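Local coordinates for protein L-lysine 6-monooxygenase involved in desferrioxamine biosynthesis (PDB 5O8P) that probably uses FAD and NADPH to N-hydroxylate the diamine cadaverine during biosynthesis of the siderophore desferrioxamine, at residues Glu28-Leu33 / Thr411-Tyr416; Ala24-Pro29 / Asp64-Ala69; Pro229-Leu234 / Val297-His302. All coordinates share one frame; numbering follows the deposited sequence.

Contact 1 of 3, residues Glu28-Leu33 / Thr411-Tyr416; sequences EPVEGL and TGREVY
Val-30 and Val-415 mark the closest approach of two irregular backbones, their CA atoms 7.7 Å apart, with no hydrogen bond between the segments. Val-30 opens a type II beta turn that runs to Leu-33 and has Gly-32, with its positive phi, in the third position. The two branches of Val-30 serve different partners. CG2 meets CG1 of Val-415 at 3.6 Å, the two side chains reaching toward each other tip to tip, and its farther neighbour is the ring of Tyr-416, 4.4 Å off at CE2. CG1 stands anti to the backbone N (chi1 178°) and touches the end of Arg-413, 3.6 Å from NH2. The contact belongs to what is probably the FAD-binding Rossmann-type unit: residues 28-33 connect helix 18-27 to strand 35-38, which runs parallel to strand 8-14, while residues 411-416 follow helix 399-410. From the latter side Arg-413 stretches its chain, extended from CG to NE, across to the turn. The carbonyl oxygen of Glu-31 lies in the plane of the Arg-413 guanidinium, at the edge and 3.7 Å from NH1, near but not hydrogen-bonded. Val-415 CG2 lies over one face of the same group, toward the rim, so the two branches of Val-415 are divided between Val-30 and Arg-413. At the other end, the Pro-29 ring and the Tyr-416 side chain cross at about a right angle, CG of Pro-29 lying 3.8 Å from the phenolic OH. That hydroxyl is hydrogen-bonded to the carbonyl oxygen of Leu-26, and the Tyr-416 side chain also touches Ser-404 and Leu-407 of helix 399-410.

Contact 2 of 3, residues Ala24-Pro29 / Asp64-Ala69; sequences ACLSEP and DLVTLA
Leu-26, near the C-terminal end of helix 18-27, reaches Val-66 and Ala-69 with its outer carbons. Its CB takes no part; CG, set anti to the carbonyl carbon (chi1 -69°), is the first atom to arrive, 4.1 Å from Val-66 CG1. Beyond it the chain forks. CD2 lies 3.8 Å from the same Val-66 methyl and 3.9 Å from Ala-69 CB, while CD1 is 4.0 Å from Ala-69 CB and also near the carbonyl oxygen of Leu-65. Leu-26 and Val-66 slide past each other in opposite directions, so the leucine fork fits beside the valine rather than butting against it. Val-66 CG1 also touches Cys-25 CB, at 3.4 Å, and thus packs against two successive residues of the helix. The sulphur of Cys-25 lies against Leu-65, 4.0 Å from CD1. The contact is apolar and wholly buried.

The loop that presents these groups is shaped by Asp-64, whose OD1 grips two backbone N-H groups. Thr-67 N binds at 2.7 Å on the syn side of the oxygen; Val-66 N comes from above the carboxylate plane, 51° out of it, completing an Asx turn. The other oxygen, OD2, accepts from Thr-67 OG1 and from Leu-77 N, so the carboxylate links residues 66-67 to the start of helix 77-83.

Helix 18-27 follows strand 8-14 and leads to strand 35-38, parallel to it, the beta-alpha-beta order expected of an FAD-binding Rossmann-type fold, and the 64-69 loop packs on the end of that helix. Around this core, helix 399-410 packs on Leu-26 through Asn-403 and Leu-407 and on Ala-69 through Ser-404. Ala-110 of helix 100-113 packs on Leu-65, and Phe-37 of strand 35-38 touches Ala-24 and Ser-27.

Contact 3 of 3, residues Pro229-Leu234 / Val297-His302; sequences PRFYPL and VNLFTH
The imidazole of His-302 has Pro-229 over one face: CA of the proline stands 3.5 Å from the ring centroid and 18° off the normal, a CH-pi contact. It is displaced toward the rim, and CB of Pro-229 continues outward to lie 3.3 Å from CE1. The carbonyl oxygen of Pro-229 is also 3.3 Å from NE2, but the angle is too poor for a hydrogen bond. The second flat group, the Phe-231 ring, is approached obliquely by three neighbours from the other segment. Thr-301 CG2 comes to 3.4 Å from CE2, Phe-300 O to 3.8 Å from CZ, and Leu-299 CB to 4.2 Å from CZ. Trp-224 meets the same ring with its plane inclined by about 50°, and Leu-239 of the third subunit packs on it as well.

Thr-301 is the residue shared between the two ends of the contact. Its CG2, anti to the carbonyl carbon, serves Phe-231, whereas its CB lies 3.6 Å from the carbonyl oxygen of Pro-229. Phe-231 itself is the centre of an inverse gamma turn, closed by a weak bond from Tyr-232 N to Arg-230 O, which bends the backbone at Phe-231 itself. The touching parts of the two segments run 145° apart, yet no hydrogen bond joins them.

Arg-230 makes a salt bridge to Glu-235 of the third subunit, and Leu-299 adds backbone hydrogen bonds to that subunit. Strand 297-300 is one of the two outermost strands, within this chain, of the five-stranded parallel sheet, beside strand 221-225; the neighbouring loop carries Tyr-232, an NADP(+)-binding residue, although no NADP(+) is bound to this chain here, in keeping with a Rossmann-type dinucleotide domain.

Contacts 1 and 2 start from the same piece of chain, sharing Glu-28 and Pro-29, and their centres lie about 11 Å apart. They touch where Tyr-416 CD1 packs on Ala-69 O at 3.6 Å and where Leu-33 CD2 packs on Ser-27 CB at 3.7 Å. Contact 2 is the inner one: the Leu-65 side chain is about 9 Å from the bound FAD, whereas contact 1 lies away from the annotated sites. Contact 3 belongs to the NADP(+) side, across the chain's centre, its centre about 38 Å from that of contact 2 and 47 Å from that of contact 1.

Contact 1 of 3, residues Glu28-Leu33 / Thr411-Tyr416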
ATOM      1  N   GLU B  28     -36.963 -13.633   3.820  1.00 36.24           N
ATOM      2  CA  GLU B  28     -37.991 -12.949   4.636  1.00 37.77           C
ATOM      3  C   GLU B  28     -38.954 -12.038   3.849  1.00 39.05           C
ATOM      4  O   GLU B  28     -40.167 -12.216   3.964  1.00 39.79           O
ATOM      5  CB  GLU B  28     -37.386 -12.159   5.804  1.00 38.46           C
ATOM      6  CG  GLU B  28     -38.344 -12.019   6.994  1.00 39.40           C
ATOM      7  CD  GLU B  28     -37.831 -11.133   8.125  1.00 41.19           C
ATOM      8  OE1 GLU B  28     -37.071 -10.183   7.824  1.00 38.98           O
ATOM      9  OE2 GLU B  28     -38.195 -11.374   9.312  1.00 42.47           O
ATOM     10  N   PRO B  29     -38.435 -11.091   3.030  1.00 41.43           N
ATOM     11  CA  PRO B  29     -39.338 -10.166   2.320  1.00 37.67           C
ATOM     12  C   PRO B  29     -39.989 -10.715   1.044  1.00 34.08           C
ATOM     13  O   PRO B  29     -40.800 -10.013   0.453  1.00 32.25           O
ATOM     14  CB  PRO B  29     -38.415  -9.000   1.964  1.00 38.36           C
ATOM     15  CG  PRO B  29     -37.123  -9.665   1.693  1.00 39.48           C
ATOM     16  CD  PRO B  29     -37.032 -10.830   2.658  1.00 41.37           C
ATOM     17  N   VAL B  30     -39.664 -11.939   0.632  1.00 32.26           N
ATOM     18  CA  VAL B  30     -40.266 -12.520  -0.566  1.00 36.79           C
ATOM     19  C   VAL B  30     -41.755 -12.852  -0.334  1.00 43.65           C
ATOM     20  O   VAL B  30     -42.103 -13.552   0.617  1.00 46.22           O
ATOM     21  CB  VAL B  30     -39.492 -13.779  -1.020  1.00 36.80           C
ATOM     22  CG1 VAL B  30     -40.140 -14.430  -2.234  1.00 37.56           C
ATOM     23  CG2 VAL B  30     -38.046 -13.419  -1.325  1.00 39.00           C
ATOM     24  N   GLU B  31     -42.619 -12.342  -1.217  1.00 49.94           N
ATOM     25  CA  GLU B  31     -44.061 -12.608  -1.174  1.00 52.25           C
ATOM     26  C   GLU B  31     -44.359 -14.071  -1.490  1.00 45.85           C
ATOM     27  O   GLU B  31     -43.800 -14.631  -2.424  1.00 46.66           O
ATOM     28  CB  GLU B  31     -44.811 -11.707  -2.172  1.00 66.17           C
ATOM     29  CG  GLU B  31     -44.805 -10.218  -1.794  1.00 79.61           C
ATOM     30  CD  GLU B  31     -45.892  -9.820  -0.785  1.00 94.75           C
ATOM     31  OE1 GLU B  31     -46.477 -10.705  -0.113  1.00105.80           O
ATOM     32  OE2 GLU B  31     -46.167  -8.604  -0.657  1.00 99.52           O
ATOM     33  N   GLY B  32     -45.257 -14.665  -0.714  1.00 41.91           N
ATOM     34  CA  GLY B  32     -45.673 -16.059  -0.908  1.00 40.35           C
ATOM     35  C   GLY B  32     -44.569 -17.081  -0.675  1.00 42.29           C
ATOM     36  O   GLY B  32     -44.519 -18.113  -1.351  1.00 42.03           O
ATOM     37  N   LEU B  33     -43.678 -16.784   0.262  1.00 42.56           N
ATOM     38  CA  LEU B  33     -42.642 -17.712   0.657  1.00 42.02           C
ATOM     39  C   LEU B  33     -42.705 -17.866   2.159  1.00 44.91           C
ATOM     40  O   LEU B  33     -42.414 -16.926   2.883  1.00 47.20           O
ATOM     41  CB  LEU B  33     -41.271 -17.191   0.228  1.00 39.76           C
ATOM     42  CG  LEU B  33     -40.112 -18.153   0.428  1.00 40.09           C
ATOM     43  CD1 LEU B  33     -40.329 -19.478  -0.290  1.00 38.09           C
ATOM     44  CD2 LEU B  33     -38.846 -17.481  -0.078  1.00 42.26           C
ATOM     45  N   THR B 411     -38.893 -20.950  -5.143  1.00 39.25           N
ATOM     46  CA  THR B 411     -40.003 -20.250  -5.809  1.00 45.55           C
ATOM     47  C   THR B 411     -39.587 -20.252  -7.224  1.00 51.13           C
ATOM     48  O   THR B 411     -38.501 -19.786  -7.491  1.00 65.68           O
ATOM     49  CB  THR B 411     -40.280 -18.794  -5.387  1.00 46.17           C
ATOM     50  OG1 THR B 411     -40.959 -18.112  -6.459  1.00 57.97           O
ATOM     51  CG2 THR B 411     -39.077 -18.014  -5.005  1.00 39.54           C
ATOM     52  N   GLY B 412     -40.427 -20.729  -8.142  1.00 47.80           N
ATOM     53  CA  GLY B 412     -40.037 -20.832  -9.574  1.00 46.33           C
ATOM     54  C   GLY B 412     -39.558 -19.576 -10.305  1.00 44.61           C
ATOM     55  O   GLY B 412     -38.861 -19.691 -11.284  1.00 51.80           O
ATOM     56  N   ARG B 413     -39.943 -18.387  -9.840  1.00 48.49           N
ATOM     57  CA  ARG B 413     -39.422 -17.122 -10.401  1.00 48.22           C
ATOM     58  C   ARG B 413     -38.007 -16.798  -9.925  1.00 46.64           C
ATOM     59  O   ARG B 413     -37.517 -17.337  -8.929  1.00 44.26           O
ATOM     60  CB  ARG B 413     -40.361 -15.943 -10.137  1.00 54.85           C
ATOM     61  CG  ARG B 413     -40.611 -15.612  -8.686  1.00 59.48           C
ATOM     62  CD  ARG B 413     -41.703 -14.578  -8.580  1.00 64.84           C
ATOM     63  NE  ARG B 413     -41.526 -13.743  -7.393  1.00 70.73           N
ATOM     64  CZ  ARG B 413     -42.029 -13.989  -6.183  1.00 72.14           C
ATOM     65  NH1 ARG B 413     -42.774 -15.070  -5.948  1.00 68.97           N
ATOM     66  NH2 ARG B 413     -41.789 -13.128  -5.196  1.00 76.76           N
ATOM     67  N   GLU B 414     -37.349 -15.918 -10.667  1.00 46.93           N
ATOM     68  CA  GLU B 414     -36.004 -15.460 -10.325  1.00 47.71           C
ATOM     69  C   GLU B 414     -36.106 -14.254  -9.409  1.00 45.72           C
ATOM     70  O   GLU B 414     -36.154 -13.124  -9.861  1.00 43.14           O
ATOM     71  CB  GLU B 414     -35.198 -15.161 -11.602  1.00 52.22           C
ATOM     72  CG  GLU B 414     -33.818 -14.547 -11.374  1.00 55.76           C
ATOM     73  CD  GLU B 414     -32.811 -14.848 -12.486  1.00 58.99           C
ATOM     74  OE1 GLU B 414     -32.708 -16.044 -12.838  1.00 58.36           O
ATOM     75  OE2 GLU B 414     -32.131 -13.915 -12.995  1.00 56.64           O
ATOM     76  N   VAL B 415     -36.115 -14.499  -8.108  1.00 47.77           N
ATOM     77  CA  VAL B 415     -36.434 -13.445  -7.134  1.00 46.62           C
ATOM     78  C   VAL B 415     -35.340 -12.396  -7.058  1.00 43.02           C
ATOM     79  O   VAL B 415     -35.615 -11.215  -7.022  1.00 37.29           O
ATOM     80  CB  VAL B 415     -36.644 -14.025  -5.719  1.00 51.14           C
ATOM     81  CG1 VAL B 415     -37.031 -12.924  -4.731  1.00 53.58           C
ATOM     82  CG2 VAL B 415     -37.700 -15.121  -5.752  1.00 54.26           C
ATOM     83  N   TYR B 416     -34.092 -12.849  -6.999  1.00 44.54           N
ATOM     84  CA  TYR B 416     -32.938 -11.968  -7.049  1.00 40.30           C
ATOM     85  C   TYR B 416     -32.155 -12.359  -8.284  1.00 42.12           C
ATOM     86  O   TYR B 416     -31.906 -13.557  -8.486  1.00 48.31           O
ATOM     87  CB  TYR B 416     -32.093 -12.163  -5.815  1.00 36.72           C
ATOM     88  CG  TYR B 416     -32.784 -11.754  -4.549  1.00 35.82           C
ATOM     89  CD1 TYR B 416     -32.894 -10.419  -4.191  1.00 34.08           C
ATOM     90  CD2 TYR B 416     -33.325 -12.707  -3.698  1.00 34.71           C
ATOM     91  CE1 TYR B 416     -33.516 -10.046  -3.012  1.00 33.67           C
ATOM     92  CE2 TYR B 416     -33.939 -12.343  -2.510  1.00 34.68           C
ATOM     93  CZ  TYR B 416     -34.027 -11.006  -2.170  1.00 34.75           C
ATOM     94  OH  TYR B 416     -34.631 -10.623  -0.994  1.00 36.51           O
TER

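Contact 2 of 3, residues Ala24-Pro29 / Asp64-Ala69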
ATOM      1  N   ALA B  24     -31.998 -16.674   4.995  1.00 34.49           N
ATOM      2  CA  ALA B  24     -33.080 -16.167   5.827  1.00 33.23           C
ATOM      3  C   ALA B  24     -33.358 -14.693   5.591  1.00 32.05           C
ATOM      4  O   ALA B  24     -34.525 -14.311   5.462  1.00 33.95           O
ATOM      5  CB  ALA B  24     -32.785 -16.417   7.293  1.00 34.07           C
ATOM      6  N   CYS B  25     -32.311 -13.870   5.535  1.00 29.58           N
ATOM      7  CA  CYS B  25     -32.497 -12.444   5.248  1.00 30.60           C
ATOM      8  C   CYS B  25     -33.031 -12.216   3.843  1.00 31.71           C
ATOM      9  O   CYS B  25     -33.814 -11.311   3.603  1.00 33.10           O
ATOM     10  CB  CYS B  25     -31.192 -11.677   5.378  1.00 31.79           C
ATOM     11  SG  CYS B  25     -30.358 -11.807   6.960  1.00 32.11           S
ATOM     12  N   LEU B  26     -32.575 -13.026   2.905  1.00 34.88           N
ATOM     13  CA  LEU B  26     -33.020 -12.900   1.531  1.00 37.16           C
ATOM     14  C   LEU B  26     -34.439 -13.398   1.356  1.00 35.76           C
ATOM     15  O   LEU B  26     -35.172 -12.811   0.570  1.00 35.98           O
ATOM     16  CB  LEU B  26     -32.062 -13.607   0.568  1.00 38.35           C
ATOM     17  CG  LEU B  26     -30.688 -12.940   0.432  1.00 38.32           C
ATOM     18  CD1 LEU B  26     -29.762 -13.785  -0.433  1.00 39.84           C
ATOM     19  CD2 LEU B  26     -30.810 -11.539  -0.144  1.00 36.66           C
ATOM     20  N   SER B  27     -34.832 -14.453   2.086  1.00 39.06           N
ATOM     21  CA  SER B  27     -36.190 -15.032   1.948  1.00 37.85           C
ATOM     22  C   SER B  27     -37.282 -14.283   2.697  1.00 36.03           C
ATOM     23  O   SER B  27     -38.414 -14.297   2.243  1.00 43.90           O
ATOM     24  CB  SER B  27     -36.225 -16.514   2.329  1.00 37.41           C
ATOM     25  OG  SER B  27     -35.660 -16.777   3.581  1.00 42.20           O
ATOM     26  N   GLU B  28     -36.963 -13.633   3.820  1.00 36.24           N
ATOM     27  CA  GLU B  28     -37.991 -12.949   4.636  1.00 37.77           C
ATOM     28  C   GLU B  28     -38.954 -12.038   3.849  1.00 39.05           C
ATOM     29  O   GLU B  28     -40.167 -12.216   3.964  1.00 39.79           O
ATOM     30  CB  GLU B  28     -37.386 -12.159   5.804  1.00 38.46           C
ATOM     31  CG  GLU B  28     -38.344 -12.019   6.994  1.00 39.40           C
ATOM     32  CD  GLU B  28     -37.831 -11.133   8.125  1.00 41.19           C
ATOM     33  OE1 GLU B  28     -37.071 -10.183   7.824  1.00 38.98           O
ATOM     34  OE2 GLU B  28     -38.195 -11.374   9.312  1.00 42.47           O
ATOM     35  N   PRO B  29     -38.435 -11.091   3.030  1.00 41.43           N
ATOM     36  CA  PRO B  29     -39.338 -10.166   2.320  1.00 37.67           C
ATOM     37  C   PRO B  29     -39.989 -10.715   1.044  1.00 34.08           C
ATOM     38  O   PRO B  29     -40.800 -10.013   0.453  1.00 32.25           O
ATOM     39  CB  PRO B  29     -38.415  -9.000   1.964  1.00 38.36           C
ATOM     40  CG  PRO B  29     -37.123  -9.665   1.693  1.00 39.48           C
ATOM     41  CD  PRO B  29     -37.032 -10.830   2.658  1.00 41.37           C
ATOM     42  N   ASP B  64     -21.496  -9.658   2.703  1.00 42.23           N
ATOM     43  CA  ASP B  64     -22.243  -9.715   3.932  1.00 41.23           C
ATOM     44  C   ASP B  64     -23.391 -10.711   3.656  1.00 43.34           C
ATOM     45  O   ASP B  64     -23.233 -11.602   2.829  1.00 42.87           O
ATOM     46  CB  ASP B  64     -22.711  -8.296   4.329  1.00 40.52           C
ATOM     47  CG  ASP B  64     -23.656  -7.640   3.295  1.00 39.06           C
ATOM     48  OD1 ASP B  64     -24.104  -8.300   2.335  1.00 37.10           O
ATOM     49  OD2 ASP B  64     -23.953  -6.438   3.440  1.00 39.31           O
ATOM     50  N   LEU B  65     -24.539 -10.568   4.311  1.00 41.25           N
ATOM     51  CA  LEU B  65     -25.586 -11.584   4.209  1.00 40.90           C
ATOM     52  C   LEU B  65     -26.428 -11.468   2.933  1.00 40.44           C
ATOM     53  O   LEU B  65     -27.013 -12.463   2.477  1.00 38.97           O
ATOM     54  CB  LEU B  65     -26.468 -11.513   5.454  1.00 42.78           C
ATOM     55  CG  LEU B  65     -25.732 -11.798   6.774  1.00 42.94           C
ATOM     56  CD1 LEU B  65     -26.485 -11.256   7.980  1.00 43.59           C
ATOM     57  CD2 LEU B  65     -25.494 -13.296   6.922  1.00 42.45           C
ATOM     58  N   VAL B  66     -26.439 -10.267   2.348  1.00 37.74           N
ATOM     59  CA  VAL B  66     -27.436  -9.860   1.347  1.00 35.80           C
ATOM     60  C   VAL B  66     -26.958  -9.000   0.162  1.00 35.20           C
ATOM     61  O   VAL B  66     -27.487  -9.150  -0.943  1.00 34.95           O
ATOM     62  CB  VAL B  66     -28.596  -9.097   2.029  1.00 37.16           C
ATOM     63  CG1 VAL B  66     -29.356 -10.019   2.974  1.00 38.55           C
ATOM     64  CG2 VAL B  66     -28.108  -7.872   2.786  1.00 35.77           C
ATOM     65  N   THR B  67     -25.989  -8.105   0.381  1.00 34.71           N
ATOM     66  CA  THR B  67     -25.610  -7.076  -0.601  1.00 31.61           C
ATOM     67  C   THR B  67     -25.330  -7.583  -2.036  1.00 33.62           C
ATOM     68  O   THR B  67     -25.672  -6.893  -2.987  1.00 37.58           O
ATOM     69  CB  THR B  67     -24.430  -6.205  -0.083  1.00 30.51           C
ATOM     70  OG1 THR B  67     -24.825  -5.468   1.078  1.00 32.30           O
ATOM     71  CG2 THR B  67     -23.990  -5.186  -1.093  1.00 34.38           C
ATOM     72  N   LEU B  68     -24.737  -8.761  -2.222  1.00 33.17           N
ATOM     73  CA  LEU B  68     -24.435  -9.226  -3.592  1.00 33.11           C
ATOM     74  C   LEU B  68     -25.661  -9.724  -4.339  1.00 33.14           C
ATOM     75  O   LEU B  68     -25.607  -9.944  -5.539  1.00 36.13           O
ATOM     76  CB  LEU B  68     -23.321 -10.281  -3.610  1.00 36.12           C
ATOM     77  CG  LEU B  68     -21.930  -9.773  -3.171  1.00 36.85           C
ATOM     78  CD1 LEU B  68     -20.893 -10.876  -3.210  1.00 37.44           C
ATOM     79  CD2 LEU B  68     -21.449  -8.578  -3.971  1.00 34.67           C
ATOM     80  N   ALA B  69     -26.750  -9.941  -3.617  1.00 36.25           N
ATOM     81  CA  ALA B  69     -28.046 -10.226  -4.220  1.00 37.88           C
ATOM     82  C   ALA B  69     -28.960  -9.005  -4.208  1.00 38.17           C
ATOM     83  O   ALA B  69     -29.761  -8.840  -5.126  1.00 40.99           O
ATOM     84  CB  ALA B  69     -28.713 -11.368  -3.477  1.00 41.85           C
TER

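Contact 3 of 3, residues Pro229-Leu234 / Val297-His302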
ATOM      1  N   PRO B 229       3.837 -27.834   1.209  1.00 51.84           N
ATOM      2  CA  PRO B 229       5.211 -27.647   0.707  1.00 51.50           C
ATOM      3  C   PRO B 229       5.841 -26.291   1.087  1.00 46.88           C
ATOM      4  O   PRO B 229       7.052 -26.204   1.256  1.00 45.30           O
ATOM      5  CB  PRO B 229       5.037 -27.778  -0.818  1.00 52.11           C
ATOM      6  CG  PRO B 229       3.626 -27.357  -1.072  1.00 50.08           C
ATOM      7  CD  PRO B 229       2.854 -27.875   0.104  1.00 50.25           C
ATOM      8  N   ARG B 230       5.014 -25.256   1.198  1.00 43.81           N
ATOM      9  CA  ARG B 230       5.429 -23.935   1.634  1.00 46.23           C
ATOM     10  C   ARG B 230       4.330 -23.385   2.521  1.00 43.95           C
ATOM     11  O   ARG B 230       3.280 -24.018   2.680  1.00 43.37           O
ATOM     12  CB  ARG B 230       5.566 -23.009   0.427  1.00 52.99           C
ATOM     13  CG  ARG B 230       6.634 -23.417  -0.587  1.00 63.16           C
ATOM     14  CD  ARG B 230       6.382 -22.877  -1.990  1.00 68.28           C
ATOM     15  NE  ARG B 230       5.315 -23.640  -2.622  1.00 74.72           N
ATOM     16  CZ  ARG B 230       4.143 -23.157  -3.039  1.00 86.05           C
ATOM     17  NH1 ARG B 230       3.847 -21.861  -2.930  1.00 90.72           N
ATOM     18  NH2 ARG B 230       3.248 -23.992  -3.564  1.00 87.82           N
ATOM     19  N   PHE B 231       4.568 -22.209   3.102  1.00 42.36           N
ATOM     20  CA  PHE B 231       3.511 -21.452   3.774  1.00 42.87           C
ATOM     21  C   PHE B 231       2.848 -20.586   2.707  1.00 43.67           C
ATOM     22  O   PHE B 231       3.069 -19.366   2.653  1.00 43.99           O
ATOM     23  CB  PHE B 231       4.079 -20.624   4.940  1.00 42.76           C
ATOM     24  CG  PHE B 231       4.742 -21.461   5.988  1.00 41.27           C
ATOM     25  CD1 PHE B 231       4.007 -22.035   7.014  1.00 39.60           C
ATOM     26  CD2 PHE B 231       6.098 -21.709   5.925  1.00 44.23           C
ATOM     27  CE1 PHE B 231       4.619 -22.829   7.964  1.00 39.90           C
ATOM     28  CE2 PHE B 231       6.723 -22.496   6.882  1.00 44.38           C
ATOM     29  CZ  PHE B 231       5.981 -23.061   7.901  1.00 41.32           C
ATOM     30  N   TYR B 232       2.073 -21.235   1.835  1.00 44.95           N
ATOM     31  CA  TYR B 232       1.585 -20.573   0.625  1.00 42.99           C
ATOM     32  C   TYR B 232       0.543 -19.518   0.956  1.00 42.35           C
ATOM     33  O   TYR B 232      -0.278 -19.714   1.848  1.00 45.62           O
ATOM     34  CB  TYR B 232       1.077 -21.555  -0.466  1.00 49.21           C
ATOM     35  CG  TYR B 232       0.139 -22.673  -0.039  1.00 53.45           C
ATOM     36  CD1 TYR B 232      -1.132 -22.388   0.464  1.00 57.08           C
ATOM     37  CD2 TYR B 232       0.509 -24.019  -0.175  1.00 57.16           C
ATOM     38  CE1 TYR B 232      -2.011 -23.403   0.847  1.00 62.22           C
ATOM     39  CE2 TYR B 232      -0.360 -25.042   0.206  1.00 63.37           C
ATOM     40  CZ  TYR B 232      -1.622 -24.732   0.722  1.00 65.45           C
ATOM     41  OH  TYR B 232      -2.496 -25.730   1.113  1.00 64.74           O
ATOM     42  N   PRO B 233       0.602 -18.373   0.267  1.00 43.41           N
ATOM     43  CA  PRO B 233      -0.456 -17.389   0.434  1.00 43.99           C
ATOM     44  C   PRO B 233      -1.724 -17.765  -0.332  1.00 44.95           C
ATOM     45  O   PRO B 233      -1.678 -18.533  -1.293  1.00 46.00           O
ATOM     46  CB  PRO B 233       0.155 -16.115  -0.151  1.00 41.91           C
ATOM     47  CG  PRO B 233       1.069 -16.610  -1.202  1.00 41.23           C
ATOM     48  CD  PRO B 233       1.612 -17.919  -0.705  1.00 42.32           C
ATOM     49  N   LEU B 234      -2.835 -17.201   0.116  1.00 48.33           N
ATOM     50  CA  LEU B 234      -4.101 -17.273  -0.573  1.00 46.92           C
ATOM     51  C   LEU B 234      -3.944 -16.406  -1.807  1.00 45.39           C
ATOM     52  O   LEU B 234      -3.538 -15.247  -1.674  1.00 43.15           O
ATOM     53  CB  LEU B 234      -5.203 -16.702   0.315  1.00 51.49           C
ATOM     54  CG  LEU B 234      -6.616 -16.750  -0.238  1.00 62.07           C
ATOM     55  CD1 LEU B 234      -7.151 -18.156  -0.095  1.00 58.10           C
ATOM     56  CD2 LEU B 234      -7.517 -15.746   0.479  1.00 70.88           C
ATOM     57  N   VAL B 297      12.383 -20.606  17.967  1.00 33.89           N
ATOM     58  CA  VAL B 297      11.323 -21.008  17.048  1.00 33.63           C
ATOM     59  C   VAL B 297      11.836 -22.025  16.041  1.00 33.38           C
ATOM     60  O   VAL B 297      13.004 -22.051  15.713  1.00 35.11           O
ATOM     61  CB  VAL B 297      10.703 -19.808  16.286  1.00 31.78           C
ATOM     62  CG1 VAL B 297      10.229 -18.740  17.267  1.00 33.22           C
ATOM     63  CG2 VAL B 297      11.673 -19.211  15.274  1.00 31.86           C
ATOM     64  N   ASN B 298      10.941 -22.877  15.571  1.00 36.23           N
ATOM     65  CA  ASN B 298      11.243 -23.826  14.513  1.00 34.95           C
ATOM     66  C   ASN B 298      10.056 -23.854  13.577  1.00 36.04           C
ATOM     67  O   ASN B 298       8.917 -23.751  14.022  1.00 38.94           O
ATOM     68  CB  ASN B 298      11.492 -25.211  15.094  1.00 33.42           C
ATOM     69  CG  ASN B 298      12.609 -25.210  16.105  1.00 31.04           C
ATOM     70  OD1 ASN B 298      13.787 -25.127  15.751  1.00 29.47           O
ATOM     71  ND2 ASN B 298      12.245 -25.253  17.373  1.00 31.84           N
ATOM     72  N   LEU B 299      10.331 -23.951  12.281  1.00 36.29           N
ATOM     73  CA  LEU B 299       9.303 -23.956  11.262  1.00 35.69           C
ATOM     74  C   LEU B 299       9.669 -25.032  10.264  1.00 36.12           C
ATOM     75  O   LEU B 299      10.691 -24.916   9.604  1.00 36.11           O
ATOM     76  CB  LEU B 299       9.217 -22.591  10.579  1.00 36.01           C
ATOM     77  CG  LEU B 299       8.645 -21.442  11.425  1.00 36.63           C
ATOM     78  CD1 LEU B 299       9.658 -20.855  12.389  1.00 37.72           C
ATOM     79  CD2 LEU B 299       8.113 -20.333  10.530  1.00 37.43           C
ATOM     80  N   PHE B 300       8.859 -26.083  10.178  1.00 38.56           N
ATOM     81  CA  PHE B 300       9.068 -27.157   9.203  1.00 41.04           C
ATOM     82  C   PHE B 300       7.969 -27.189   8.146  1.00 40.64           C
ATOM     83  O   PHE B 300       6.853 -26.748   8.391  1.00 42.00           O
ATOM     84  CB  PHE B 300       9.128 -28.492   9.923  1.00 43.82           C
ATOM     85  CG  PHE B 300      10.319 -28.634  10.819  1.00 43.46           C
ATOM     86  CD1 PHE B 300      10.265 -28.209  12.141  1.00 42.75           C
ATOM     87  CD2 PHE B 300      11.497 -29.179  10.341  1.00 44.23           C
ATOM     88  CE1 PHE B 300      11.359 -28.336  12.982  1.00 42.54           C
ATOM     89  CE2 PHE B 300      12.600 -29.313  11.173  1.00 47.95           C
ATOM     90  CZ  PHE B 300      12.525 -28.893  12.501  1.00 46.42           C
ATOM     91  N   THR B 301       8.302 -27.708   6.969  1.00 39.97           N
ATOM     92  CA  THR B 301       7.356 -27.830   5.854  1.00 40.53           C
ATOM     93  C   THR B 301       7.447 -29.241   5.308  1.00 41.22           C
ATOM     94  O   THR B 301       8.246 -30.034   5.795  1.00 42.15           O
ATOM     95  CB  THR B 301       7.680 -26.818   4.740  1.00 40.33           C
ATOM     96  OG1 THR B 301       9.092 -26.797   4.514  1.00 39.71           O
ATOM     97  CG2 THR B 301       7.208 -25.422   5.127  1.00 39.97           C
ATOM     98  N   HIS B 302       6.606 -29.571   4.329  1.00 44.35           N
ATOM     99  CA  HIS B 302       6.570 -30.910   3.722  1.00 47.04           C
ATOM    100  C   HIS B 302       6.359 -32.065   4.717  1.00 48.28           C
ATOM    101  O   HIS B 302       6.562 -33.223   4.356  1.00 55.51           O
ATOM    102  CB  HIS B 302       7.862 -31.174   2.922  1.00 49.01           C
ATOM    103  CG  HIS B 302       7.995 -30.338   1.690  1.00 50.35           C
ATOM    104  ND1 HIS B 302       7.302 -30.610   0.529  1.00 49.16           N
ATOM    105  CD2 HIS B 302       8.762 -29.254   1.425  1.00 50.46           C
ATOM    106  CE1 HIS B 302       7.629 -29.723  -0.393  1.00 51.70           C
ATOM    107  NE2 HIS B 302       8.510 -28.887   0.126  1.00 54.12           N
TER